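Local coordinates for protein SmhB (Serratia marcescens, PDB 6ZZ5) that is the B component of a tripartite alpha-pore forming toxin and probably helps to build the helical pore in target membranes, at residues Trp102-Gly107 and Leu295-Arg300; Leu159-Asn163 and Val254-Ser258; Gly184-Gly190 and Ile330-Gln334. All blocks are in the same frame, centred on the assembly; numbering follows the deposited sequence.

How the contacts relate
Contacts 1 and 2 use helix 252-300 at its two ends, one long helix serving two interfaces: near its C-terminal end it runs antiparallel to helix 99-151, and near its start it lies obliquely parallel to helix 156-184, with helix 99-151 also alongside. The centres of contact 1 and contact 2 are about 61 Å apart. Contact 2 is buried and joins apolar side chains to a side-chain hydrogen bond, whereas contact 1 is partly buried and mainly leucine packing, with an asparagine making no hydrogen bond across the pair. Contact 3, its centre about 16 Å from the chain centre, sets turns against helix 321-336, with carbonyls round an amide and exposed apolar residues at the margin.

Contact 1: residues Trp102-Gly107 and Leu295-Arg300; sequences WLSALG and LNANLR. With SO4 (sulfate ion), chain C.
An asparagine set in a leucine interface without a hydrogen bond across it is the surprise of this helix pair. Asn296 (chi1 t, chi2 near 3°) places ND2 3.4 Å from Gly107 N; both are donors, and Gly107 N is bound to Leu103 O. Asn296 OD1 rests 3.7 Å from Leu103 CD2. Both segments are alpha-helical, their axes 9.3 Å apart at closest and nearly antiparallel (signed crossing -159°). The register sets Leu106 against Asn296, CA atoms 5.5 Å and CB atoms 3.8 Å apart. Leu299 (t, p) sends CD2 to 3.7 Å from both Trp102 CB and Leu103 CD2 and 4.1 Å from Leu106 CD1. Leu103 and Leu106 are both m, t; Leu106 CD1 lies 4.2 Å from Leu295 CB. Helix 306-319 packs on Leu295 and Leu299. Near-antiparallel long helices are consistent with the elongated bundle of the haemolysin BL family. At the margin Arg300 donates hydrogen bonds to a sulfate, probably from the crystallisation liquor, Arg300 NH1 to O1 at 2.7 Å and Arg300 NH2 to O2 at 3.0 Å; Lys301 NZ also hydrogen-bonds to it. Cohesion thus comes mainly from van der Waals contact of leucines and Asn296.

Contact 2: residues Leu159-Asn163 and Val254-Ser258; sequences LEQLN and VLVAS
This is a buried helix-helix contact of mixed character, apolar side chains with a buried side-chain hydrogen bond at the C-terminal end of the two segments, where the early turns of helix 156-184 meet the first turns of helix 252-300. Both segments are regular alpha-helix. Their N-to-C directions differ by 35° (signed crossing -35°) and the axes come no closer than 11.4 Å, so side chains rather than backbones span the gap; the closest CA pair, Asn163 and Ser258, is 7.3 Å apart. Leu159 and Leu162 both take the t, p rotamer. Leu159 CD1 reaches Val254 CG1 at 3.8 Å, and Leu162 CD2 meets Leu255 CD1 at 3.5 Å. Leu255 starts from a CB that points away from the other helix, and its off-rotamer chi1 of -131° brings the methyl round. Such a pairing is a building block of the long bundle anticipated for the haemolysin BL and ClyA-like toxins, and here helix 99-151 covers it, touching Leu159 and Val254 through Asn149 and Asn163 through Gln142. Ser258, with chi1 t, donates from OG to Asn163 OD1 at 2.8 Å, Asn163 being m with chi2 near -9°. A water, 3.1 Å from Asn163 OD1 and 2.6 Å from Ser258 O, can donate to either. Leu159 CD1 and Leu162 CD2 each come within 4.1 Å of Ser258 OG.

Contact 3: residues Gly184-Gly190 and Ile330-Gln334; sequences GLLVIGG and IIKQQ
Backbone hydrogen bonds first give residues 184-190 their shape, two successive beta turns that share Val187. Val187 N bonds to Gly184 O at 3.2 Å, closing a type I turn, and Gly190 N to Val187 O at 3.2 Å, closing a type II turn; Gly189, at its third position, has the positive phi (80°) that a residue without CB adopts most easily. Polar approaches to segment 330-334 of helix 321-336 converge on Gln334, whose chi1 m and chi2 -90° lay its amide among the turn carbonyls: Gln334 NE2 is 2.9 Å from Val187 O and 3.4 Å from Leu185 O, and Gln334 CG packs 3.2 Å from Leu185 O. A water links the outer edge, accepting from Gly189 N at 3.0 Å and donating to Gln333 OE1 at 3.0 Å. The contact sits where helix 156-184 gives way to strand 191-196, which pairs in parallel with strand 339-340, just beyond helix 321-336; each segment thus lies ahead of one of two neighbouring strands. The backbone register pairs the CA atoms of Leu185 and Ile331 (6.5 Å) and of Leu186 and Ile330 (6.0 Å), and apolar side chains also reach across it. Leu185 CD2 meets Ile331 CD1 and Leu186 CD2 meets Ile331 CG1, both at 3.9 Å; Ile188 CG1 meets Ile330 CD1 at 3.8 Å. Ile331 also touches Met12 and Val76.

Contact 1: residues Trp102-Gly107 and Leu295-Arg300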
ATOM      1  N   TRP A 102      20.111  32.901 -11.936  1.00 18.80           N
ATOM      2  CA  TRP A 102      19.370  31.759 -12.531  1.00 18.71           C
ATOM      3  C   TRP A 102      20.249  30.504 -12.548  1.00 18.77           C
ATOM      4  O   TRP A 102      19.721  29.419 -12.216  1.00 18.83           O
ATOM      5  CB  TRP A 102      18.862  32.087 -13.926  1.00 19.59           C
ATOM      6  CG  TRP A 102      17.570  32.804 -13.933  1.00 18.18           C
ATOM      7  CD1 TRP A 102      17.360  34.103 -14.294  1.00 17.92           C
ATOM      8  CD2 TRP A 102      16.287  32.230 -13.674  1.00 16.73           C
ATOM      9  NE1 TRP A 102      16.035  34.379 -14.215  1.00 18.23           N
ATOM     10  CE2 TRP A 102      15.353  33.262 -13.855  1.00 18.32           C
ATOM     11  CE3 TRP A 102      15.845  30.973 -13.299  1.00 19.04           C
ATOM     12  CZ2 TRP A 102      13.999  33.076 -13.668  1.00 18.98           C
ATOM     13  CZ3 TRP A 102      14.489  30.772 -13.134  1.00 19.68           C
ATOM     14  CH2 TRP A 102      13.583  31.815 -13.343  1.00 18.52           C
ATOM     15  N   LEU A 103      21.538  30.626 -12.878  1.00 19.37           N
ATOM     16  CA  LEU A 103      22.466  29.474 -12.850  1.00 20.49           C
ATOM     17  C   LEU A 103      22.550  28.955 -11.400  1.00 18.87           C
ATOM     18  O   LEU A 103      22.540  27.738 -11.212  1.00 18.63           O
ATOM     19  CB  LEU A 103      23.867  29.872 -13.343  1.00 20.15           C
ATOM     20  CG  LEU A 103      23.973  30.123 -14.849  1.00 26.05           C
ATOM     21  CD1 LEU A 103      25.276  30.863 -15.162  1.00 25.97           C
ATOM     22  CD2 LEU A 103      23.868  28.805 -15.646  1.00 24.71           C
ATOM     23  N   SER A 104      22.700  29.831 -10.402  1.00 17.29           N
ATOM     24  CA  SER A 104      22.798  29.341  -9.000  0.50 18.68           C
ATOM     25  C   SER A 104      21.479  28.653  -8.624  1.00 18.31           C
ATOM     26  O   SER A 104      21.518  27.555  -8.032  1.00 21.38           O
ATOM     27  CB  SER A 104      23.142  30.456  -8.049  0.50 18.62           C
ATOM     28  OG  SER A 104      24.390  31.011  -8.400  0.50 21.61           O
ATOM     29  N   ALA A 105      20.353  29.277  -8.946  1.00 17.73           N
ATOM     30  CA  ALA A 105      19.004  28.749  -8.636  1.00 19.79           C
ATOM     31  C   ALA A 105      18.884  27.348  -9.232  1.00 19.79           C
ATOM     32  O   ALA A 105      18.460  26.407  -8.476  1.00 17.80           O
ATOM     33  CB  ALA A 105      17.904  29.663  -9.122  1.00 19.58           C
ATOM     34  N   LEU A 106      19.157  27.184 -10.526  1.00 20.80           N
ATOM     35  CA  LEU A 106      19.002  25.839 -11.141  1.00 19.57           C
ATOM     36  C   LEU A 106      19.940  24.831 -10.459  1.00 19.00           C
ATOM     37  O   LEU A 106      19.494  23.689 -10.239  1.00 21.89           O
ATOM     38  CB  LEU A 106      19.239  25.907 -12.638  1.00 19.58           C
ATOM     39  CG  LEU A 106      18.187  26.740 -13.353  1.00 26.34           C
ATOM     40  CD1 LEU A 106      18.644  27.065 -14.751  1.00 27.80           C
ATOM     41  CD2 LEU A 106      16.840  26.036 -13.364  1.00 22.09           C
ATOM     42  N   GLY A 107      21.192  25.199 -10.170  1.00 19.39           N
ATOM     43  CA  GLY A 107      22.156  24.340  -9.461  1.00 18.55           C
ATOM     44  C   GLY A 107      21.621  23.912  -8.093  1.00 21.85           C
ATOM     45  O   GLY A 107      21.614  22.692  -7.774  1.00 22.58           O
ATOM     46  N   LEU A 295      18.240  22.191 -17.980  1.00 20.36           N
ATOM     47  CA  LEU A 295      18.057  23.657 -17.974  1.00 21.84           C
ATOM     48  C   LEU A 295      19.367  24.331 -17.571  1.00 21.68           C
ATOM     49  O   LEU A 295      19.780  25.327 -18.230  1.00 19.70           O
ATOM     50  CB  LEU A 295      16.908  24.040 -17.045  1.00 21.91           C
ATOM     51  CG  LEU A 295      15.516  23.565 -17.494  1.00 23.67           C
ATOM     52  CD1 LEU A 295      14.515  23.776 -16.382  1.00 22.08           C
ATOM     53  CD2 LEU A 295      15.027  24.262 -18.762  1.00 24.45           C
ATOM     54  N   ASN A 296      19.986  23.852 -16.493  1.00 25.99           N
ATOM     55  CA  ASN A 296      21.237  24.415 -15.911  1.00 24.47           C
ATOM     56  C   ASN A 296      22.360  24.381 -16.957  1.00 21.35           C
ATOM     57  O   ASN A 296      22.954  25.402 -17.217  1.00 23.62           O
ATOM     58  CB  ASN A 296      21.627  23.653 -14.631  1.00 22.64           C
ATOM     59  CG  ASN A 296      22.678  24.419 -13.850  1.00 25.96           C
ATOM     60  OD1 ASN A 296      23.059  25.513 -14.231  1.00 24.42           O
ATOM     61  ND2 ASN A 296      23.033  23.936 -12.687  1.00 28.59           N
ATOM     62  N   ALA A 297      22.597  23.226 -17.581  1.00 22.70           N
ATOM     63  CA  ALA A 297      23.602  23.033 -18.651  1.00 22.44           C
ATOM     64  C   ALA A 297      23.274  23.934 -19.853  1.00 22.84           C
ATOM     65  O   ALA A 297      24.192  24.624 -20.381  1.00 24.46           O
ATOM     66  CB  ALA A 297      23.699  21.541 -19.041  1.00 22.72           C
ATOM     67  N   ASN A 298      22.007  24.023 -20.223  1.00 21.32           N
ATOM     68  CA  ASN A 298      21.567  24.751 -21.436  1.00 22.67           C
ATOM     69  C   ASN A 298      21.728  26.261 -21.227  1.00 20.82           C
ATOM     70  O   ASN A 298      22.118  27.000 -22.152  1.00 20.82           O
ATOM     71  CB  ASN A 298      20.160  24.316 -21.850  1.00 23.38           C
ATOM     72  CG  ASN A 298      20.193  23.028 -22.655  1.00 26.36           C
ATOM     73  OD1 ASN A 298      21.249  22.621 -23.095  1.00 29.60           O
ATOM     74  ND2 ASN A 298      19.070  22.346 -22.787  1.00 24.93           N
ATOM     75  N   LEU A 299      21.482  26.733 -20.026  1.00 20.76           N
ATOM     76  CA  LEU A 299      21.677  28.160 -19.733  1.00 20.83           C
ATOM     77  C   LEU A 299      23.177  28.481 -19.743  1.00 21.66           C
ATOM     78  O   LEU A 299      23.580  29.474 -20.384  1.00 22.52           O
ATOM     79  CB  LEU A 299      21.037  28.482 -18.392  1.00 18.36           C
ATOM     80  CG  LEU A 299      21.149  29.952 -17.999  1.00 19.48           C
ATOM     81  CD1 LEU A 299      20.458  30.868 -18.995  1.00 27.81           C
ATOM     82  CD2 LEU A 299      20.580  30.146 -16.611  1.00 22.41           C
ATOM     83  N   ARG A 300      23.978  27.630 -19.112  1.00 21.01           N
ATOM     84  CA  ARG A 300      25.437  27.841 -19.006  1.00 22.52           C
ATOM     85  C   ARG A 300      26.018  27.926 -20.423  1.00 23.43           C
ATOM     86  O   ARG A 300      26.891  28.725 -20.666  1.00 21.45           O
ATOM     87  CB  ARG A 300      26.075  26.692 -18.229  1.00 24.05           C
ATOM     88  CG  ARG A 300      27.584  26.684 -18.328  1.00 28.75           C
ATOM     89  CD  ARG A 300      28.349  25.532 -17.701  1.00 28.23           C
ATOM     90  NE  ARG A 300      27.741  24.210 -17.692  1.00 32.76           N
ATOM     91  CZ  ARG A 300      27.872  23.244 -18.607  1.00 34.54           C
ATOM     92  NH1 ARG A 300      28.580  23.437 -19.704  1.00 29.03           N
ATOM     93  NH2 ARG A 300      27.268  22.074 -18.400  1.00 31.62           N
TER
HETATM   94  S   SO4 C 401      28.707  19.936 -21.142  1.00 73.12           S
HETATM   95  O1  SO4 C 401      29.380  21.215 -21.099  1.00 57.78           O
HETATM   96  O2  SO4 C 401      27.369  20.041 -20.597  1.00 45.42           O
HETATM   97  O3  SO4 C 401      29.453  18.987 -20.350  1.00 64.67           O
HETATM   98  O4  SO4 C 401      28.620  19.495 -22.520  1.00 48.52           O

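Contact 2: residues Leu159-Asn163 and Val254-Ser258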
ATOM      1  N   LEU A 159      -6.930 -29.333  -1.554  1.00 31.75           N
ATOM      2  CA  LEU A 159      -6.170 -28.201  -0.961  1.00 27.28           C
ATOM      3  C   LEU A 159      -5.657 -27.281  -2.072  1.00 27.01           C
ATOM      4  O   LEU A 159      -5.769 -26.056  -1.945  1.00 26.32           O
ATOM      5  CB  LEU A 159      -5.027 -28.783  -0.143  1.00 29.64           C
ATOM      6  CG  LEU A 159      -4.094 -27.772   0.495  1.00 32.81           C
ATOM      7  CD1 LEU A 159      -4.862 -26.785   1.379  1.00 34.27           C
ATOM      8  CD2 LEU A 159      -3.045 -28.508   1.296  1.00 37.57           C
ATOM      9  N   GLU A 160      -5.109 -27.852  -3.130  1.00 29.19           N
ATOM     10  CA  GLU A 160      -4.585 -27.064  -4.278  1.00 32.08           C
ATOM     11  C   GLU A 160      -5.719 -26.303  -4.961  1.00 25.54           C
ATOM     12  O   GLU A 160      -5.476 -25.135  -5.286  1.00 23.68           O
ATOM     13  CB  GLU A 160      -3.860 -27.936  -5.304  1.00 37.26           C
ATOM     14  CG  GLU A 160      -2.367 -27.860  -5.111  1.00 56.44           C
ATOM     15  CD  GLU A 160      -1.926 -26.470  -4.655  1.00 73.56           C
ATOM     16  OE1 GLU A 160      -1.282 -26.375  -3.565  1.00 49.43           O
ATOM     17  OE2 GLU A 160      -2.252 -25.468  -5.376  1.00 53.62           O
ATOM     18  N   GLN A 161      -6.897 -26.929  -5.143  1.00 27.72           N
ATOM     19  CA  GLN A 161      -8.048 -26.223  -5.758  1.00 27.89           C
ATOM     20  C   GLN A 161      -8.456 -25.040  -4.844  1.00 22.36           C
ATOM     21  O   GLN A 161      -8.739 -23.951  -5.348  1.00 20.54           O
ATOM     22  CB  GLN A 161      -9.232 -27.131  -6.061  1.00 28.26           C
ATOM     23  CG  GLN A 161     -10.288 -26.384  -6.882  1.00 36.34           C
ATOM     24  CD  GLN A 161      -9.774 -25.929  -8.236  1.00 39.38           C
ATOM     25  OE1 GLN A 161      -9.116 -26.697  -8.933  1.00 47.60           O
ATOM     26  NE2 GLN A 161      -9.973 -24.665  -8.596  1.00 35.05           N
ATOM     27  N   LEU A 162      -8.438 -25.220  -3.537  1.00 22.09           N
ATOM     28  CA  LEU A 162      -8.792 -24.104  -2.614  1.00 22.24           C
ATOM     29  C   LEU A 162      -7.779 -22.977  -2.757  1.00 22.91           C
ATOM     30  O   LEU A 162      -8.173 -21.786  -2.847  1.00 23.50           O
ATOM     31  CB  LEU A 162      -8.826 -24.606  -1.179  1.00 23.61           C
ATOM     32  CG  LEU A 162      -9.090 -23.529  -0.124  1.00 25.88           C
ATOM     33  CD1 LEU A 162     -10.431 -22.820  -0.353  1.00 26.70           C
ATOM     34  CD2 LEU A 162      -9.035 -24.146   1.264  1.00 30.23           C
ATOM     35  N   ASN A 163      -6.484 -23.306  -2.746  1.00 23.78           N
ATOM     36  CA  ASN A 163      -5.394 -22.289  -2.890  1.00 22.02           C
ATOM     37  C   ASN A 163      -5.558 -21.503  -4.211  1.00 19.43           C
ATOM     38  O   ASN A 163      -5.488 -20.242  -4.180  1.00 20.41           O
ATOM     39  CB  ASN A 163      -4.062 -23.014  -2.794  1.00 22.78           C
ATOM     40  CG  ASN A 163      -3.691 -23.367  -1.363  1.00 35.64           C
ATOM     41  OD1 ASN A 163      -4.336 -22.933  -0.418  1.00 31.85           O
ATOM     42  ND2 ASN A 163      -2.642 -24.171  -1.195  1.00 38.17           N
ATOM     43  N   VAL A 254      -5.752 -27.826   8.630  1.00 24.66           N
ATOM     44  CA  VAL A 254      -5.214 -27.543   7.290  1.00 24.13           C
ATOM     45  C   VAL A 254      -5.816 -26.221   6.816  1.00 22.67           C
ATOM     46  O   VAL A 254      -5.084 -25.467   6.202  1.00 23.18           O
ATOM     47  CB  VAL A 254      -5.493 -28.681   6.307  1.00 25.74           C
ATOM     48  CG1 VAL A 254      -5.165 -28.243   4.886  1.00 27.24           C
ATOM     49  CG2 VAL A 254      -4.711 -29.925   6.693  1.00 29.18           C
ATOM     50  N   LEU A 255      -7.124 -26.053   6.946  1.00 22.80           N
ATOM     51  CA  LEU A 255      -7.839 -24.834   6.484  1.00 24.07           C
ATOM     52  C   LEU A 255      -7.174 -23.610   7.121  1.00 23.95           C
ATOM     53  O   LEU A 255      -6.931 -22.636   6.427  1.00 24.06           O
ATOM     54  CB  LEU A 255      -9.312 -24.912   6.907  1.00 27.71           C
ATOM     55  CG  LEU A 255     -10.411 -24.634   5.884  1.00 49.49           C
ATOM     56  CD1 LEU A 255     -10.007 -25.050   4.482  1.00 47.89           C
ATOM     57  CD2 LEU A 255     -11.707 -25.386   6.265  1.00 41.12           C
ATOM     58  N   VAL A 256      -7.013 -23.625   8.434  1.00 24.65           N
ATOM     59  CA  VAL A 256      -6.332 -22.534   9.171  1.00 24.43           C
ATOM     60  C   VAL A 256      -4.927 -22.333   8.584  1.00 23.53           C
ATOM     61  O   VAL A 256      -4.567 -21.177   8.287  1.00 19.24           O
ATOM     62  CB  VAL A 256      -6.332 -22.831  10.673  1.00 27.82           C
ATOM     63  CG1 VAL A 256      -5.449 -21.872  11.422  1.00 24.56           C
ATOM     64  CG2 VAL A 256      -7.761 -22.829  11.221  1.00 30.59           C
ATOM     65  N   ALA A 257      -4.138 -23.391   8.407  1.00 23.28           N
ATOM     66  CA  ALA A 257      -2.754 -23.275   7.894  1.00 23.95           C
ATOM     67  C   ALA A 257      -2.804 -22.629   6.502  1.00 23.82           C
ATOM     68  O   ALA A 257      -1.936 -21.757   6.206  1.00 22.34           O
ATOM     69  CB  ALA A 257      -2.090 -24.613   7.837  1.00 24.62           C
ATOM     70  N   SER A 258      -3.768 -23.045   5.686  1.00 20.07           N
ATOM     71  CA  SER A 258      -3.928 -22.598   4.275  1.00 21.90           C
ATOM     72  C   SER A 258      -4.261 -21.097   4.288  1.00 20.47           C
ATOM     73  O   SER A 258      -3.726 -20.346   3.446  1.00 20.95           O
ATOM     74  CB  SER A 258      -5.047 -23.344   3.585  1.00 21.40           C
ATOM     75  OG  SER A 258      -5.257 -22.851   2.264  1.00 30.11           O
TER
HETATM   76  O   HOH W   1      -2.331 -21.464   1.491  1.00 29.03           O

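Contact 3: residues Gly184-Gly190 and Ile330-Gln334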
ATOM      1  N   GLY A 184     -10.978   7.598  -2.950  1.00 20.07           N
ATOM      2  CA  GLY A 184     -11.136   8.445  -1.748  1.00 20.68           C
ATOM      3  C   GLY A 184      -9.928   9.309  -1.400  1.00 20.00           C
ATOM      4  O   GLY A 184     -10.099  10.251  -0.573  1.00 21.62           O
ATOM      5  N   LEU A 185      -8.763   9.086  -2.005  1.00 19.54           N
ATOM      6  CA  LEU A 185      -7.506   9.711  -1.533  1.00 19.15           C
ATOM      7  C   LEU A 185      -7.568  11.239  -1.485  1.00 20.95           C
ATOM      8  O   LEU A 185      -7.004  11.843  -0.533  1.00 21.43           O
ATOM      9  CB  LEU A 185      -6.354   9.265  -2.432  1.00 19.79           C
ATOM     10  CG  LEU A 185      -4.981   9.774  -2.002  1.00 18.46           C
ATOM     11  CD1 LEU A 185      -4.495   9.135  -0.719  1.00 22.57           C
ATOM     12  CD2 LEU A 185      -3.983   9.579  -3.129  1.00 24.14           C
ATOM     13  N   LEU A 186      -8.174  11.844  -2.497  1.00 20.53           N
ATOM     14  CA  LEU A 186      -8.138  13.298  -2.727  1.00 19.50           C
ATOM     15  C   LEU A 186      -9.476  13.936  -2.354  1.00 25.89           C
ATOM     16  O   LEU A 186      -9.644  15.132  -2.663  1.00 21.02           O
ATOM     17  CB  LEU A 186      -7.789  13.546  -4.201  1.00 24.94           C
ATOM     18  CG  LEU A 186      -6.360  13.124  -4.585  1.00 25.36           C
ATOM     19  CD1 LEU A 186      -6.002  13.583  -6.009  1.00 27.30           C
ATOM     20  CD2 LEU A 186      -5.345  13.662  -3.575  1.00 25.73           C
ATOM     21  N   VAL A 187     -10.361  13.239  -1.613  1.00 22.54           N
ATOM     22  CA  VAL A 187     -11.645  13.840  -1.154  1.00 26.75           C
ATOM     23  C   VAL A 187     -11.350  14.819  -0.016  1.00 24.38           C
ATOM     24  O   VAL A 187     -10.829  14.424   1.007  1.00 23.08           O
ATOM     25  CB  VAL A 187     -12.694  12.775  -0.753  1.00 26.24           C
ATOM     26  CG1 VAL A 187     -13.906  13.397  -0.106  1.00 30.39           C
ATOM     27  CG2 VAL A 187     -13.106  11.923  -1.938  1.00 25.04           C
ATOM     28  N   ILE A 188     -11.634  16.095  -0.223  1.00 26.82           N
ATOM     29  CA  ILE A 188     -11.385  17.157   0.786  1.00 28.47           C
ATOM     30  C   ILE A 188     -12.307  16.925   1.990  1.00 26.53           C
ATOM     31  O   ILE A 188     -13.517  16.777   1.787  1.00 29.55           O
ATOM     32  CB  ILE A 188     -11.558  18.561   0.148  1.00 28.61           C
ATOM     33  CG1 ILE A 188     -10.481  18.764  -0.924  1.00 35.39           C
ATOM     34  CG2 ILE A 188     -11.508  19.620   1.240  1.00 35.30           C
ATOM     35  CD1 ILE A 188     -10.528  20.088  -1.632  1.00 37.65           C
ATOM     36  N   GLY A 189     -11.745  16.822   3.198  1.00 24.52           N
ATOM     37  CA  GLY A 189     -12.547  16.577   4.405  1.00 23.45           C
ATOM     38  C   GLY A 189     -12.932  15.114   4.579  1.00 27.42           C
ATOM     39  O   GLY A 189     -13.581  14.821   5.574  1.00 27.96           O
ATOM     40  N   GLY A 190     -12.590  14.238   3.626  1.00 23.08           N
ATOM     41  CA  GLY A 190     -12.943  12.828   3.666  1.00 20.96           C
ATOM     42  C   GLY A 190     -11.938  12.050   4.502  1.00 21.15           C
ATOM     43  O   GLY A 190     -10.937  12.596   4.989  1.00 20.62           O
ATOM     44  N   ILE A 330      -3.726  17.329   1.088  1.00 18.71           N
ATOM     45  CA  ILE A 330      -4.893  16.398   1.264  1.00 18.73           C
ATOM     46  C   ILE A 330      -4.335  15.022   1.618  1.00 18.14           C
ATOM     47  O   ILE A 330      -4.828  14.414   2.580  1.00 20.80           O
ATOM     48  CB  ILE A 330      -5.800  16.372   0.043  1.00 20.50           C
ATOM     49  CG1 ILE A 330      -6.329  17.773  -0.293  1.00 23.48           C
ATOM     50  CG2 ILE A 330      -6.956  15.390   0.275  1.00 21.86           C
ATOM     51  CD1 ILE A 330      -6.911  17.871  -1.689  1.00 24.67           C
ATOM     52  N   ILE A 331      -3.309  14.597   0.917  1.00 20.10           N
ATOM     53  CA  ILE A 331      -2.703  13.265   1.143  1.00 22.48           C
ATOM     54  C   ILE A 331      -2.160  13.200   2.556  1.00 22.03           C
ATOM     55  O   ILE A 331      -2.472  12.213   3.283  1.00 18.71           O
ATOM     56  CB  ILE A 331      -1.676  12.903   0.063  1.00 18.08           C
ATOM     57  CG1 ILE A 331      -2.410  12.673  -1.248  1.00 16.55           C
ATOM     58  CG2 ILE A 331      -0.861  11.703   0.456  1.00 17.57           C
ATOM     59  CD1 ILE A 331      -1.501  12.554  -2.409  1.00 18.30           C
ATOM     60  N   LYS A 332      -1.409  14.207   2.993  1.00 21.08           N
ATOM     61  CA  LYS A 332      -0.880  14.129   4.380  1.00 23.31           C
ATOM     62  C   LYS A 332      -2.027  13.985   5.394  1.00 19.88           C
ATOM     63  O   LYS A 332      -1.889  13.180   6.359  1.00 19.46           O
ATOM     64  CB  LYS A 332       0.055  15.304   4.622  1.00 24.93           C
ATOM     65  CG  LYS A 332       1.402  15.112   3.919  1.00 30.69           C
ATOM     66  CD  LYS A 332       2.218  16.401   3.844  1.00 33.24           C
ATOM     67  CE  LYS A 332       2.550  16.908   5.215  1.00 34.59           C
ATOM     68  NZ  LYS A 332       3.967  16.679   5.496  1.00 39.36           N
ATOM     69  N   GLN A 333      -3.091  14.757   5.237  1.00 17.85           N
ATOM     70  CA  GLN A 333      -4.265  14.729   6.146  1.00 20.56           C
ATOM     71  C   GLN A 333      -4.920  13.343   6.096  1.00 19.19           C
ATOM     72  O   GLN A 333      -5.254  12.769   7.138  1.00 21.03           O
ATOM     73  CB  GLN A 333      -5.301  15.788   5.750  1.00 22.95           C
ATOM     74  CG  GLN A 333      -4.924  17.223   6.097  1.00 35.82           C
ATOM     75  CD  GLN A 333      -6.063  18.143   5.710  1.00 36.52           C
ATOM     76  OE1 GLN A 333      -6.536  18.130   4.574  1.00 51.64           O
ATOM     77  NE2 GLN A 333      -6.572  18.878   6.675  1.00 41.47           N
ATOM     78  N   GLN A 334      -5.135  12.812   4.909  1.00 19.63           N
ATOM     79  CA  GLN A 334      -5.752  11.457   4.761  1.00 21.94           C
ATOM     80  C   GLN A 334      -4.895  10.381   5.420  1.00 19.79           C
ATOM     81  O   GLN A 334      -5.447   9.510   6.043  1.00 22.12           O
ATOM     82  CB  GLN A 334      -5.913  11.072   3.302  1.00 22.15           C
ATOM     83  CG  GLN A 334      -6.963  11.912   2.646  1.00 29.26           C
ATOM     84  CD  GLN A 334      -8.378  11.402   2.696  1.00 28.02           C
ATOM     85  OE1 GLN A 334      -8.719  10.402   3.348  1.00 31.01           O
ATOM     86  NE2 GLN A 334      -9.218  12.175   2.017  1.00 28.06           N
TER
HETATM   87  O   HOH W   2      -8.783  16.472   3.498  1.00 29.39           O